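Local coordinates for protein extracellular ligand-binding receptor (Desulfohalobium retbaense DSM 5692, PDB 5ERE) that probably senses small extracellular 2-oxo acids such as ketoleucine, through a periplasmic binding-protein module joined to a tandem PAS sensor region, at residues E115-L119 against V207-P211. Numbering follows the deposited sequence.
Sequences EQEQL and VGTRP. With COI (2-oxo-4-methylpentanoic acid), chain B.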
ATOM      1  N   GLU A 115      -0.517  -5.133  -4.009  1.00 31.05           N
ATOM      2  CA  GLU A 115      -1.112  -4.297  -5.035  1.00 35.36           C
ATOM      3  C   GLU A 115      -2.622  -4.159  -4.774  1.00 39.87           C
ATOM      4  O   GLU A 115      -3.205  -3.083  -4.963  1.00 36.40           O
ATOM      5  CB  GLU A 115      -0.859  -4.865  -6.451  1.00 35.04           C
ATOM      6  CG  GLU A 115      -1.413  -3.945  -7.549  1.00 39.08           C
ATOM      7  CD  GLU A 115      -1.136  -4.416  -8.966  1.00 40.47           C
ATOM      8  OE1 GLU A 115      -0.650  -5.547  -9.148  1.00 35.74           O
ATOM      9  OE2 GLU A 115      -1.407  -3.639  -9.915  1.00 39.50           O
ATOM     10  N   GLN A 116      -3.236  -5.247  -4.308  1.00 42.72           N
ATOM     11  CA  GLN A 116      -4.679  -5.255  -3.956  1.00 45.40           C
ATOM     12  C   GLN A 116      -5.028  -4.278  -2.812  1.00 42.84           C
ATOM     13  O   GLN A 116      -6.022  -3.538  -2.891  1.00 38.94           O
ATOM     14  CB  GLN A 116      -5.106  -6.678  -3.572  1.00 42.47           C
ATOM     15  CG  GLN A 116      -6.613  -6.863  -3.557  1.00 66.34           C
ATOM     16  CD  GLN A 116      -7.253  -6.333  -2.290  1.00 63.15           C
ATOM     17  OE1 GLN A 116      -6.723  -6.511  -1.182  1.00 50.10           O
ATOM     18  NE2 GLN A 116      -8.390  -5.645  -2.449  1.00 61.22           N
ATOM     19  N   GLU A 117      -4.177  -4.244  -1.782  1.00 36.69           N
ATOM     20  CA  GLU A 117      -4.307  -3.290  -0.668  1.00 41.74           C
ATOM     21  C   GLU A 117      -4.332  -1.838  -1.155  1.00 45.77           C
ATOM     22  O   GLU A 117      -5.061  -1.000  -0.624  1.00 37.57           O
ATOM     23  CB  GLU A 117      -3.153  -3.449   0.320  1.00 47.99           C
ATOM     24  CG  GLU A 117      -3.484  -4.218   1.590  1.00 63.92           C
ATOM     25  CD  GLU A 117      -2.269  -4.907   2.194  1.00 68.35           C
ATOM     26  OE1 GLU A 117      -1.186  -4.260   2.354  1.00 69.52           O
ATOM     27  OE2 GLU A 117      -2.410  -6.116   2.488  1.00 58.97           O
ATOM     28  N   GLN A 118      -3.524  -1.537  -2.161  1.00 43.87           N
ATOM     29  CA  GLN A 118      -3.492  -0.181  -2.686  1.00 39.14           C
ATOM     30  C   GLN A 118      -4.733   0.100  -3.558  1.00 39.29           C
ATOM     31  O   GLN A 118      -5.366   1.147  -3.422  1.00 40.97           O
ATOM     32  CB  GLN A 118      -2.205   0.049  -3.470  1.00 33.05           C
ATOM     33  CG  GLN A 118      -0.950  -0.077  -2.550  1.00 32.80           C
ATOM     34  CD  GLN A 118       0.338   0.373  -3.211  1.00 38.77           C
ATOM     35  OE1 GLN A 118       1.240  -0.445  -3.496  1.00 34.90           O
ATOM     36  NE2 GLN A 118       0.441   1.681  -3.451  1.00 39.32           N
ATOM     37  N   LEU A 119      -5.048  -0.820  -4.468  1.00 39.20           N
ATOM     38  CA  LEU A 119      -6.190  -0.653  -5.348  1.00 42.48           C
ATOM     39  C   LEU A 119      -7.491  -0.470  -4.536  1.00 43.76           C
ATOM     40  O   LEU A 119      -8.375   0.280  -4.950  1.00 38.17           O
ATOM     41  CB  LEU A 119      -6.304  -1.858  -6.302  1.00 44.43           C
ATOM     42  CG  LEU A 119      -7.431  -1.877  -7.349  1.00 47.87           C
ATOM     43  CD1 LEU A 119      -7.241  -0.818  -8.401  1.00 42.57           C
ATOM     44  CD2 LEU A 119      -7.506  -3.243  -8.021  1.00 42.22           C
ATOM     45  N   VAL A 207     -11.274  -0.396 -14.379  1.00 54.43           N
ATOM     46  CA  VAL A 207     -10.207  -0.424 -13.382  1.00 48.07           C
ATOM     47  C   VAL A 207      -9.292  -1.596 -13.714  1.00 51.60           C
ATOM     48  O   VAL A 207      -9.762  -2.681 -14.045  1.00 45.67           O
ATOM     49  CB  VAL A 207     -10.758  -0.579 -11.952  1.00 49.18           C
ATOM     50  CG1 VAL A 207      -9.635  -0.594 -10.917  1.00 44.42           C
ATOM     51  CG2 VAL A 207     -11.794   0.516 -11.637  1.00 50.31           C
ATOM     52  N   GLY A 208      -7.981  -1.389 -13.632  1.00 49.83           N
ATOM     53  CA  GLY A 208      -7.059  -2.467 -13.931  1.00 45.14           C
ATOM     54  C   GLY A 208      -5.861  -2.427 -13.017  1.00 42.60           C
ATOM     55  O   GLY A 208      -5.841  -1.665 -12.052  1.00 40.49           O
ATOM     56  N   THR A 209      -4.884  -3.273 -13.330  1.00 39.34           N
ATOM     57  CA  THR A 209      -3.714  -3.505 -12.472  1.00 39.74           C
ATOM     58  C   THR A 209      -2.448  -3.435 -13.340  1.00 35.52           C
ATOM     59  O   THR A 209      -2.516  -3.154 -14.550  1.00 33.18           O
ATOM     60  CB  THR A 209      -3.821  -4.878 -11.728  1.00 37.90           C
ATOM     61  OG1 THR A 209      -3.760  -5.959 -12.659  1.00 42.28           O
ATOM     62  CG2 THR A 209      -5.138  -4.978 -10.913  1.00 47.22           C
ATOM     63  N   ARG A 210      -1.301  -3.739 -12.738  1.00 38.03           N
ATOM     64  CA  ARG A 210       0.017  -3.494 -13.350  1.00 38.93           C
ATOM     65  C   ARG A 210       0.158  -3.891 -14.837  1.00 33.41           C
ATOM     66  O   ARG A 210       0.604  -3.097 -15.637  1.00 37.45           O
ATOM     67  CB  ARG A 210       1.097  -4.209 -12.486  1.00 30.25           C
ATOM     68  CG  ARG A 210       2.485  -4.351 -13.138  1.00 34.00           C
ATOM     69  CD  ARG A 210       3.405  -5.288 -12.247  1.00 28.98           C
ATOM     70  NE  ARG A 210       2.635  -6.471 -11.873  1.00 34.97           N
ATOM     71  CZ  ARG A 210       2.538  -7.579 -12.590  1.00 36.62           C
ATOM     72  NH1 ARG A 210       3.201  -7.712 -13.714  1.00 35.17           N
ATOM     73  NH2 ARG A 210       1.747  -8.571 -12.180  1.00 43.14           N
ATOM     74  N   PRO A 211      -0.225  -5.118 -15.216  1.00 30.10           N
ATOM     75  CA  PRO A 211      -0.108  -5.615 -16.596  1.00 32.65           C
ATOM     76  C   PRO A 211      -0.853  -4.820 -17.670  1.00 34.71           C
ATOM     77  O   PRO A 211      -0.541  -4.967 -18.854  1.00 36.56           O
ATOM     78  CB  PRO A 211      -0.719  -7.019 -16.502  1.00 41.33           C
ATOM     79  CG  PRO A 211      -0.555  -7.385 -15.082  1.00 36.83           C
ATOM     80  CD  PRO A 211      -0.839  -6.136 -14.350  1.00 32.89           C
TER
HETATM   81  C1  COI B 601       1.690 -12.000 -13.699  1.00 36.97           C
HETATM   82  O1  COI B 601       1.479 -13.242 -13.676  1.00 37.44           O
HETATM   83  O2  COI B 601       1.823 -11.324 -12.648  1.00 38.38           O
HETATM   84  C2  COI B 601       1.847 -11.337 -15.025  1.00 41.90           C
HETATM   85  O3  COI B 601       2.017 -10.135 -15.092  1.00 38.78           O
HETATM   86  C3  COI B 601       1.816 -12.255 -16.224  1.00 42.07           C
HETATM   87  C4  COI B 601       1.799 -11.459 -17.480  1.00 50.08           C
HETATM   88  C5  COI B 601       2.364 -12.337 -18.576  1.00 44.57           C
HETATM   89  C6  COI B 601       0.339 -11.083 -17.694  1.00 45.60           C
HETATM   90  O   HOH W   1       1.928  -6.214  -8.973  1.00 32.10           O
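At the C-terminal end of strand 205-208, Val207 meets helix 112-123 through an apolar contact, its CG1 lying 3.5 Å from CD1 of Leu119. Gly208 adds little beyond its carbonyl, which Leu119 also approaches, while the strand pairs with 181-185 on one edge and 228-232 on the other. Beyond the strand, Thr209 directs its CB toward the helix; its methyl CG2 sits 4.1 Å from Leu119 CD2, and Trp142 packs against both residues. The extended side chain of Glu115 then reaches the backbone, where its OE2 accepts a 2.8 Å hydrogen bond from Arg210 N and is also hydrogen-bonded to the Thr230 hydroxyl. A water bridges Glu115 OE1 (2.7 Å) to Arg210 NE (3.0 Å). The guanidinium end of Arg210 hydrogen-bonds the ligand: NH2 to COI O2 at 2.8 Å and NH1 to the keto oxygen O3 at 3.0 Å. Pro211 also borders this pocket. A ligand-binding turn after a parallel beta-strand, here Thr209 and a short 3-10 segment, lining the interdomain cleft, is typical of leucine-binding-protein-type periplasmic receptors.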